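Long-range contacts in oxidoreductase (Azotobacter vinelandii, PDB 7D5M), which is a homologue of inositol dehydrogenase that binds NAD+ in a Rossmann fold and probably oxidises a sugar or polyol substrate: residues Asp36-Leu41 with Arg339-Met344; Cys118-Glu123 with Trp372-Val377; Gly270-Val275 with Glu283-His288. All blocks are in the same frame, centred on the assembly; numbering follows the deposited sequence.

Contact 1: Asp36-Leu41 with Arg339-Met344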
loop_
_atom_site.group_PDB
_atom_site.type_symbol
_atom_site.label_atom_id
_atom_site.label_comp_id
_atom_site.label_asym_id
_atom_site.label_seq_id
_atom_site.Cartn_x
_atom_site.Cartn_y
_atom_site.Cartn_z
ATOM N N ASP A 36 33.768 2.646 -5.313
ATOM C CA ASP A 36 34.383 1.311 -5.545
ATOM C C ASP A 36 35.556 1.411 -6.527
ATOM O O ASP A 36 35.787 0.444 -7.269
ATOM C CB ASP A 36 33.363 0.300 -6.074
ATOM C CG ASP A 36 32.113 0.192 -5.224
ATOM O OD1 ASP A 36 32.217 0.417 -4.005
ATOM O OD2 ASP A 36 31.041 -0.112 -5.796
ATOM N N GLN A 37 36.264 2.535 -6.534
ATOM C CA GLN A 37 37.536 2.683 -7.283
ATOM C C GLN A 37 37.277 2.568 -8.796
ATOM O O GLN A 37 38.189 2.087 -9.504
ATOM C CB GLN A 37 38.541 1.607 -6.842
ATOM C CG GLN A 37 38.673 1.437 -5.329
ATOM C CD GLN A 37 39.667 0.358 -4.964
ATOM O OE1 GLN A 37 40.876 0.558 -5.043
ATOM N NE2 GLN A 37 39.166 -0.806 -4.574
ATOM N N SER A 38 36.105 2.972 -9.308
ATOM C CA SER A 38 35.780 2.845 -10.759
ATOM C C SER A 38 36.476 3.948 -11.564
ATOM O O SER A 38 37.193 3.635 -12.554
ATOM C CB SER A 38 34.289 2.862 -11.008
ATOM O OG SER A 38 33.695 1.652 -10.548
ATOM N N PHE A 39 36.254 5.196 -11.165
ATOM C CA PHE A 39 36.784 6.415 -11.820
ATOM C C PHE A 39 37.454 7.298 -10.768
ATOM O O PHE A 39 37.077 7.243 -9.571
ATOM C CB PHE A 39 35.664 7.201 -12.512
ATOM C CG PHE A 39 35.009 6.496 -13.664
ATOM C CD1 PHE A 39 34.040 5.531 -13.451
ATOM C CD2 PHE A 39 35.382 6.778 -14.970
ATOM C CE1 PHE A 39 33.447 4.882 -14.520
ATOM C CE2 PHE A 39 34.774 6.134 -16.039
ATOM C CZ PHE A 39 33.818 5.174 -15.810
ATOM N N ALA A 40 38.412 8.114 -11.212
ATOM C CA ALA A 40 39.044 9.189 -10.423
ATOM C C ALA A 40 38.805 10.517 -11.143
ATOM O O ALA A 40 39.209 10.637 -12.319
ATOM C CB ALA A 40 40.516 8.912 -10.248
ATOM N N LEU A 41 38.193 11.475 -10.450
ATOM C CA LEU A 41 37.897 12.817 -10.998
ATOM C C LEU A 41 39.154 13.682 -10.891
ATOM O O LEU A 41 39.482 14.157 -9.772
ATOM C CB LEU A 41 36.731 13.453 -10.242
ATOM C CG LEU A 41 36.317 14.835 -10.745
ATOM C CD1 LEU A 41 35.804 14.749 -12.172
ATOM C CD2 LEU A 41 35.278 15.451 -9.827
ATOM N N ARG A 339 30.121 -0.852 -14.557
ATOM C CA ARG A 339 30.079 -1.576 -15.854
ATOM C C ARG A 339 30.716 -0.696 -16.931
ATOM O O ARG A 339 31.469 -1.228 -17.787
ATOM C CB ARG A 339 28.651 -1.982 -16.209
ATOM C CG ARG A 339 28.101 -3.093 -15.328
ATOM C CD ARG A 339 26.673 -3.384 -15.742
ATOM N NE ARG A 339 26.130 -4.609 -15.175
ATOM C CZ ARG A 339 25.737 -4.761 -13.923
ATOM N NH1 ARG A 339 25.868 -3.763 -13.063
ATOM N NH2 ARG A 339 25.229 -5.919 -13.527
ATOM N N PHE A 340 30.417 0.603 -16.926
ATOM C CA PHE A 340 31.070 1.563 -17.850
ATOM C C PHE A 340 32.594 1.443 -17.702
ATOM O O PHE A 340 33.283 1.321 -18.737
ATOM C CB PHE A 340 30.624 3.007 -17.620
ATOM C CG PHE A 340 29.164 3.300 -17.855
ATOM C CD1 PHE A 340 28.414 2.554 -18.747
ATOM C CD2 PHE A 340 28.550 4.352 -17.200
ATOM C CE1 PHE A 340 27.074 2.836 -18.964
ATOM C CE2 PHE A 340 27.209 4.639 -17.423
ATOM C CZ PHE A 340 26.476 3.882 -18.311
ATOM N N ALA A 341 33.112 1.481 -16.472
ATOM C CA ALA A 341 34.564 1.409 -16.186
ATOM C C ALA A 341 35.117 0.069 -16.693
ATOM O O ALA A 341 36.163 0.060 -17.357
ATOM C CB ALA A 341 34.823 1.605 -14.709
ATOM N N MET A 342 34.450 -1.043 -16.401
ATOM C CA MET A 342 34.934 -2.373 -16.872
ATOM C C MET A 342 34.982 -2.405 -18.407
ATOM O O MET A 342 35.949 -2.971 -18.955
ATOM C CB MET A 342 34.044 -3.504 -16.357
ATOM C CG MET A 342 34.193 -3.711 -14.868
ATOM S SD MET A 342 33.141 -5.038 -14.250
ATOM C CE MET A 342 34.086 -6.478 -14.744
ATOM N N ALA A 343 33.985 -1.830 -19.087
ATOM C CA ALA A 343 33.887 -1.843 -20.565
ATOM C C ALA A 343 35.024 -1.002 -21.154
ATOM O O ALA A 343 35.657 -1.434 -22.145
ATOM C CB ALA A 343 32.531 -1.334 -21.004
ATOM N N MET A 344 35.282 0.166 -20.569
ATOM C CA MET A 344 36.341 1.093 -21.032
ATOM C C MET A 344 37.700 0.405 -20.864
ATOM O O MET A 344 38.498 0.388 -21.836
ATOM C CB MET A 344 36.301 2.393 -20.234
ATOM C CG MET A 344 35.059 3.202 -20.530
ATOM S SD MET A 344 34.929 4.620 -19.438
ATOM C CE MET A 344 33.303 5.222 -19.902
#

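Contact 2: Cys118-Glu123 with Trp372-Val377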
loop_
_atom_site.group_PDB
_atom_site.type_symbol
_atom_site.label_atom_id
_atom_site.label_comp_id
_atom_site.label_asym_id
_atom_site.label_seq_id
_atom_site.Cartn_x
_atom_site.Cartn_y
_atom_site.Cartn_z
ATOM N N CYS A 118 21.231 13.411 -28.300
ATOM C CA CYS A 118 21.136 14.582 -29.206
ATOM C C CYS A 118 19.679 14.778 -29.647
ATOM O O CYS A 118 18.816 13.980 -29.214
ATOM C CB CYS A 118 22.046 14.385 -30.410
ATOM S SG CYS A 118 21.792 12.779 -31.206
ATOM N N PHE A 119 19.425 15.803 -30.464
ATOM C CA PHE A 119 18.066 16.242 -30.882
ATOM C C PHE A 119 17.521 15.355 -32.015
ATOM O O PHE A 119 16.308 15.075 -32.019
ATOM C CB PHE A 119 18.062 17.693 -31.380
ATOM C CG PHE A 119 18.313 18.776 -30.362
ATOM C CD1 PHE A 119 18.356 18.508 -29.007
ATOM C CD2 PHE A 119 18.459 20.093 -30.776
ATOM C CE1 PHE A 119 18.565 19.527 -28.090
ATOM C CE2 PHE A 119 18.672 21.111 -29.855
ATOM C CZ PHE A 119 18.721 20.822 -28.513
ATOM N N THR A 120 18.354 14.966 -32.992
ATOM C CA THR A 120 17.864 14.332 -34.248
ATOM C C THR A 120 18.475 12.945 -34.442
ATOM O O THR A 120 19.617 12.715 -34.008
ATOM C CB THR A 120 18.144 15.182 -35.493
ATOM O OG1 THR A 120 19.531 15.109 -35.824
ATOM C CG2 THR A 120 17.731 16.630 -35.340
ATOM N N LEU A 121 17.729 12.068 -35.103
ATOM C CA LEU A 121 18.183 10.701 -35.439
ATOM C C LEU A 121 19.425 10.792 -36.335
ATOM O O LEU A 121 20.347 9.983 -36.144
ATOM C CB LEU A 121 17.031 9.955 -36.113
ATOM C CG LEU A 121 17.307 8.508 -36.518
ATOM C CD1 LEU A 121 17.797 7.690 -35.335
ATOM C CD2 LEU A 121 16.061 7.879 -37.126
ATOM N N GLU A 122 19.477 11.750 -37.260
ATOM C CA GLU A 122 20.630 11.847 -38.195
ATOM C C GLU A 122 21.906 12.144 -37.377
ATOM O O GLU A 122 22.940 11.505 -37.642
ATOM C CB GLU A 122 20.337 12.854 -39.313
ATOM C CG GLU A 122 21.523 13.078 -40.242
ATOM C CD GLU A 122 21.200 13.607 -41.635
ATOM O OE1 GLU A 122 21.530 14.788 -41.912
ATOM O OE2 GLU A 122 20.651 12.830 -42.456
ATOM N N GLU A 123 21.830 13.034 -36.386
ATOM C CA GLU A 123 22.944 13.335 -35.445
ATOM C C GLU A 123 23.315 12.071 -34.660
ATOM O O GLU A 123 24.514 11.797 -34.486
ATOM C CB GLU A 123 22.553 14.414 -34.434
ATOM C CG GLU A 123 22.678 15.838 -34.931
ATOM C CD GLU A 123 22.169 16.835 -33.901
ATOM O OE1 GLU A 123 21.006 16.695 -33.481
ATOM O OE2 GLU A 123 22.934 17.725 -33.497
ATOM N N TRP A 372 12.854 7.145 -31.067
ATOM C CA TRP A 372 11.473 7.065 -30.525
ATOM C C TRP A 372 10.890 8.471 -30.385
ATOM O O TRP A 372 9.767 8.692 -30.847
ATOM C CB TRP A 372 11.448 6.310 -29.200
ATOM C CG TRP A 372 10.080 6.146 -28.606
ATOM C CD1 TRP A 372 9.162 5.178 -28.894
ATOM C CD2 TRP A 372 9.518 6.924 -27.538
ATOM N NE1 TRP A 372 8.052 5.323 -28.104
ATOM C CE2 TRP A 372 8.238 6.390 -27.267
ATOM C CE3 TRP A 372 9.960 8.025 -26.798
ATOM C CZ2 TRP A 372 7.417 6.907 -26.263
ATOM C CZ3 TRP A 372 9.141 8.547 -25.819
ATOM C CH2 TRP A 372 7.879 7.994 -25.564
ATOM N N VAL A 373 11.628 9.395 -29.772
ATOM C CA VAL A 373 11.152 10.792 -29.577
ATOM C C VAL A 373 10.837 11.380 -30.955
ATOM O O VAL A 373 9.791 12.024 -31.100
ATOM C CB VAL A 373 12.168 11.646 -28.801
ATOM C CG1 VAL A 373 11.822 13.131 -28.863
ATOM C CG2 VAL A 373 12.278 11.174 -27.363
ATOM N N GLU A 374 11.719 11.177 -31.936
ATOM C CA GLU A 374 11.558 11.814 -33.269
ATOM C C GLU A 374 10.266 11.304 -33.921
ATOM O O GLU A 374 9.506 12.145 -34.446
ATOM C CB GLU A 374 12.799 11.579 -34.127
ATOM C CG GLU A 374 12.780 12.335 -35.436
ATOM C CD GLU A 374 14.149 12.477 -36.077
ATOM O OE1 GLU A 374 14.314 11.978 -37.202
ATOM O OE2 GLU A 374 15.044 13.069 -35.446
ATOM N N ARG A 375 10.015 9.993 -33.885
ATOM C CA ARG A 375 8.797 9.368 -34.467
ATOM C C ARG A 375 7.555 9.888 -33.736
ATOM O O ARG A 375 6.558 10.181 -34.421
ATOM C CB ARG A 375 8.857 7.840 -34.413
ATOM C CG ARG A 375 9.839 7.241 -35.402
ATOM C CD ARG A 375 9.348 7.269 -36.842
ATOM N NE ARG A 375 10.462 6.862 -37.682
ATOM C CZ ARG A 375 11.409 7.683 -38.144
ATOM N NH1 ARG A 375 11.360 8.981 -37.891
ATOM N NH2 ARG A 375 12.402 7.206 -38.879
ATOM N N CYS A 376 7.600 9.983 -32.405
ATOM C CA CYS A 376 6.470 10.507 -31.590
ATOM C C CYS A 376 6.162 11.947 -32.019
ATOM O O CYS A 376 4.978 12.271 -32.245
ATOM C CB CYS A 376 6.768 10.448 -30.095
ATOM S SG CYS A 376 6.701 8.768 -29.420
ATOM N N VAL A 377 7.185 12.786 -32.157
ATOM C CA VAL A 377 6.987 14.210 -32.549
ATOM C C VAL A 377 6.378 14.238 -33.960
ATOM O O VAL A 377 5.433 15.024 -34.174
ATOM C CB VAL A 377 8.290 15.020 -32.428
ATOM C CG1 VAL A 377 8.158 16.410 -33.040
ATOM C CG2 VAL A 377 8.720 15.130 -30.969
#

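Contact 3: Gly270-Val275 with Glu283-His288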
loop_
_atom_site.group_PDB
_atom_site.type_symbol
_atom_site.label_atom_id
_atom_site.label_comp_id
_atom_site.label_asym_id
_atom_site.label_seq_id
_atom_site.Cartn_x
_atom_site.Cartn_y
_atom_site.Cartn_z
ATOM N N GLY A 270 6.230 8.662 -10.285
ATOM C CA GLY A 270 5.239 7.875 -11.036
ATOM C C GLY A 270 5.861 7.237 -12.256
ATOM O O GLY A 270 5.224 7.250 -13.308
ATOM N N GLN A 271 7.086 6.717 -12.145
ATOM C CA GLN A 271 7.666 5.902 -13.240
ATOM C C GLN A 271 7.316 4.436 -12.971
ATOM O O GLN A 271 7.787 3.882 -11.983
ATOM C CB GLN A 271 9.177 6.076 -13.379
ATOM C CG GLN A 271 9.702 5.328 -14.588
ATOM C CD GLN A 271 11.205 5.297 -14.731
ATOM O OE1 GLN A 271 11.713 4.759 -15.708
ATOM N NE2 GLN A 271 11.921 5.864 -13.766
ATOM N N LYS A 272 6.500 3.844 -13.825
ATOM C CA LYS A 272 6.048 2.450 -13.648
ATOM C C LYS A 272 6.137 1.732 -14.989
ATOM O O LYS A 272 5.934 2.365 -16.043
ATOM C CB LYS A 272 4.630 2.414 -13.070
ATOM C CG LYS A 272 4.436 3.206 -11.777
ATOM C CD LYS A 272 2.993 3.337 -11.282
ATOM C CE LYS A 272 2.942 3.621 -9.796
ATOM N NZ LYS A 272 1.615 4.097 -9.333
ATOM N N ILE A 273 6.423 0.441 -14.942
ATOM C CA ILE A 273 6.336 -0.424 -16.143
ATOM C C ILE A 273 5.613 -1.701 -15.732
ATOM O O ILE A 273 5.977 -2.313 -14.726
ATOM C CB ILE A 273 7.707 -0.694 -16.783
ATOM C CG1 ILE A 273 7.564 -1.649 -17.971
ATOM C CG2 ILE A 273 8.727 -1.198 -15.775
ATOM C CD1 ILE A 273 8.724 -1.610 -18.922
ATOM N N ARG A 274 4.559 -2.033 -16.467
ATOM C CA ARG A 274 3.815 -3.294 -16.259
ATOM C C ARG A 274 3.925 -4.077 -17.561
ATOM O O ARG A 274 3.538 -3.544 -18.611
ATOM C CB ARG A 274 2.355 -3.032 -15.884
ATOM C CG ARG A 274 1.559 -4.297 -15.601
ATOM C CD ARG A 274 0.123 -4.009 -15.194
ATOM N NE ARG A 274 -0.604 -5.220 -14.858
ATOM C CZ ARG A 274 -0.576 -5.841 -13.685
ATOM N NH1 ARG A 274 0.148 -5.381 -12.673
ATOM N NH2 ARG A 274 -1.290 -6.939 -13.518
ATOM N N VAL A 275 4.475 -5.275 -17.490
ATOM C CA VAL A 275 4.537 -6.189 -18.656
ATOM C C VAL A 275 3.477 -7.253 -18.424
ATOM O O VAL A 275 3.537 -7.923 -17.384
ATOM C CB VAL A 275 5.936 -6.797 -18.835
ATOM C CG1 VAL A 275 5.976 -7.706 -20.052
ATOM C CG2 VAL A 275 7.003 -5.721 -18.917
ATOM N N GLU A 283 5.220 -5.893 -12.526
ATOM C CA GLU A 283 5.118 -4.419 -12.479
ATOM C C GLU A 283 6.150 -3.858 -11.506
ATOM O O GLU A 283 6.277 -4.371 -10.392
ATOM C CB GLU A 283 3.710 -3.967 -12.115
ATOM C CG GLU A 283 3.548 -2.453 -12.180
ATOM C CD GLU A 283 2.124 -1.949 -12.013
ATOM O OE1 GLU A 283 1.192 -2.718 -12.293
ATOM O OE2 GLU A 283 1.958 -0.777 -11.605
ATOM N N TRP A 284 6.834 -2.812 -11.945
ATOM C CA TRP A 284 7.924 -2.153 -11.187
ATOM C C TRP A 284 7.646 -0.656 -11.151
ATOM O O TRP A 284 7.195 -0.118 -12.162
ATOM C CB TRP A 284 9.271 -2.469 -11.835
ATOM C CG TRP A 284 10.460 -1.943 -11.091
ATOM C CD1 TRP A 284 11.099 -2.539 -10.046
ATOM C CD2 TRP A 284 11.175 -0.723 -11.358
ATOM N NE1 TRP A 284 12.149 -1.765 -9.631
ATOM C CE2 TRP A 284 12.233 -0.656 -10.424
ATOM C CE3 TRP A 284 11.017 0.337 -12.264
ATOM C CZ2 TRP A 284 13.127 0.414 -10.378
ATOM C CZ3 TRP A 284 11.912 1.385 -12.229
ATOM C CH2 TRP A 284 12.960 1.420 -11.307
ATOM N N TRP A 285 7.941 -0.035 -10.015
ATOM C CA TRP A 285 7.670 1.388 -9.712
ATOM C C TRP A 285 8.957 1.991 -9.140
ATOM O O TRP A 285 9.469 1.451 -8.144
ATOM C CB TRP A 285 6.497 1.446 -8.733
ATOM C CG TRP A 285 6.141 2.806 -8.233
ATOM C CD1 TRP A 285 6.447 4.015 -8.786
ATOM C CD2 TRP A 285 5.339 3.084 -7.078
ATOM N NE1 TRP A 285 5.897 5.025 -8.046
ATOM C CE2 TRP A 285 5.212 4.490 -6.991
ATOM C CE3 TRP A 285 4.712 2.285 -6.121
ATOM C CZ2 TRP A 285 4.499 5.109 -5.964
ATOM C CZ3 TRP A 285 4.012 2.899 -5.105
ATOM C CH2 TRP A 285 3.907 4.288 -5.031
ATOM N N ASP A 286 9.487 3.039 -9.768
ATOM C CA ASP A 286 10.849 3.550 -9.459
ATOM C C ASP A 286 10.926 4.056 -8.012
ATOM O O ASP A 286 12.039 4.039 -7.447
ATOM C CB ASP A 286 11.289 4.613 -10.472
ATOM C CG ASP A 286 10.575 5.959 -10.408
ATOM O OD1 ASP A 286 9.421 6.014 -9.937
ATOM O OD2 ASP A 286 11.185 6.951 -10.867
ATOM N N GLU A 287 9.812 4.483 -7.414
ATOM C CA GLU A 287 9.839 5.093 -6.059
ATOM C C GLU A 287 10.015 3.996 -5.002
ATOM O O GLU A 287 10.359 4.316 -3.866
ATOM C CB GLU A 287 8.579 5.920 -5.811
ATOM C CG GLU A 287 8.483 7.137 -6.712
ATOM C CD GLU A 287 7.174 7.881 -6.552
ATOM O OE1 GLU A 287 6.904 8.378 -5.429
ATOM O OE2 GLU A 287 6.401 7.896 -7.520
ATOM N N HIS A 288 9.729 2.749 -5.368
ATOM C CA HIS A 288 9.901 1.559 -4.503
ATOM C C HIS A 288 10.672 0.523 -5.304
ATOM O O HIS A 288 10.135 -0.512 -5.657
ATOM C CB HIS A 288 8.534 1.122 -3.993
ATOM C CG HIS A 288 7.902 2.204 -3.184
ATOM N ND1 HIS A 288 8.337 2.507 -1.919
ATOM C CD2 HIS A 288 6.955 3.113 -3.490
ATOM C CE1 HIS A 288 7.640 3.522 -1.449
ATOM N NE2 HIS A 288 6.776 3.911 -2.392
#

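Contact 1: Asp36-Leu41 with Arg339-Met344
Phe39 and Ser38, at the start of strand 39-45 of the NAD-binding Rossmann sheet, pack against Ala341 and Met344 on helix 329-349, which belongs to the later half of the chain. In this chain 39-45 is an outermost strand of the parallel sheet, and the helix passes its beginning nearly at right angles, the two short axes making 101°. Phe39 makes the largest single contribution. Its CG lies beside the backbone N and anti to the carbonyl carbon (chi1 -65°), a turn that sends the far end of the ring to the helix. There CE1 lies 3.6 Å from Ala341 CB, which approaches the ring obliquely, and CZ is 4.3 Å from Phe340 CB, close to the ring plane. A methyl suits position 341 because the backbones come close: the same CB sits 3.9 Å from Ser38 CB, and little depth is left for a longer side chain. Met344, extended beyond CG, crosses the phenyl at about a right angle and sets SD 3.7 Å from Phe39 CE2. The sulfur stands at the edge of the ring, 78° off its normal and 4.9 Å from the Phe39 centroid, a Met-aromatic contact in which the polarisable sulfur meets the electropositive C-H rim. Phe340 and Met344 also rest on Val112 of strand 110-113, while Tyr337 meets the Phe39 ring edge-to-face. With the touching residues buried and their side chains meeting through apolar groups, the helix is held here by close fit and dispersion, and by hydrophobic burial rather than directional polar bonds.

Contact 2: Cys118-Glu123 with Trp372-Val377
With CG anti to the backbone N (chi1 -173°) and the chain extended beyond it, Glu374 reaches from helix 363-381 to the start of helix 121-133. Its OE2 accepts from Leu121 N at 2.9 Å, a nearly straight bond (164° at the hydrogen) that meets the carboxylate from above its plane, 37° out. Amide groups in the first turn of a helix lack acceptors from within it, and a carboxylate suits this place because its charge would probably also be favoured by the helix's positive end. OE2 lies 3.3 Å from Thr120 CA as well, while Leu121 CB rests 3.6 Å from Glu374 OE1. Thr120 and Glu123 meanwhile close a capping box: Glu123 N donates to Thr120 OG1 at 3.1 Å, and Glu123 OE1 accepts from both Thr120 N and Thr120 OG1. Arg375, bent at its second torsion (chi2), brings NH2 to 4.1 Å from Leu121 CD2, though its NE is bonded to Tyr389 O. Phe119 touches Asn94, an NAD+-binding residue. On the far side of helix 363-381, Trp372 and Cys376 pack onto helix 202-217 and strands 223-231 and 243-250, so that this helix lies between the Rossmann helix start and the large mixed sheet.

Contact 3: Gly270-Val275 with Glu283-His288
Lys272, Ile273 and Arg274 run antiparallel to Trp285, Trp284 and Glu283, the strand axes 4.7 Å apart, with Ile273 and Trp284 as the hydrogen-bonded pair (Ile273 N to Trp284 O, 2.9 Å). On the face of Arg274 and Glu283, Lys272 lies alongside the Trp285 indole. Its CE sits over the five-membered ring, 3.5 Å from the centroid, in a CH-pi contact, NZ following at 4.5 Å as a cation-pi pair. Glu287 CB and His288 CD2 lie over the opposite face of the indole, toward its rim. Extended Arg274 gives a salt bridge from NH1 to Glu283 OE1, 2.9 Å, with planes 83° apart; its NH2 pairs with Glu295 in a second salt bridge, and its NE bonds Asn264 OD1 of the third subunit. These strands form a beta hairpin in the mixed sheet of the C-terminal domain, left through a type I turn from Trp285 to His288. Gly270 has a positive phi (64°), which favours glycine. Glu287 OE2 is gripped from opposite faces of its plane by Gly270 N, 2.9 Å, and Trp285 NE1, 3.0 Å. Asp286 CG sits between the backbone N and the carbonyl carbon (chi1 70°), which turns the carboxylate to Gln271: OD1 takes Gln271 N and OD2 takes Gln271 NE2 at 3.2 Å, both from above its plane; OD2 also bonds His269 ND1. An alanine in place of Asp286 would probably leave Gln271 N, Gln271 NE2 and His269 ND1 without this carboxylate and the glutamine side chain freer to turn. On the other face, Trp284 leans on Leu213 of helix 202-217.

In the fold
Contacts 1 and 2 both tie the Rossmann part to helices from late in the chain, 329-349 and 363-381, but on opposite sides of the chain's centre, with contact centres 30 Å apart. Contact 1 is buried and apolar, as suits a helix laid against sheet strands; contact 2, nearer the surface, depends on a carboxylate at a helix start. Contact 3 differs from both: it joins neighbouring strands inside the C-terminal domain and is nested in the loops the other two close. Though buried, it is rich in charges and backbone bonds. Contacts 1 and 3 also touch the second subunit, and contact 3 the third as well, whereas no other chain of the assembly touches contact 2.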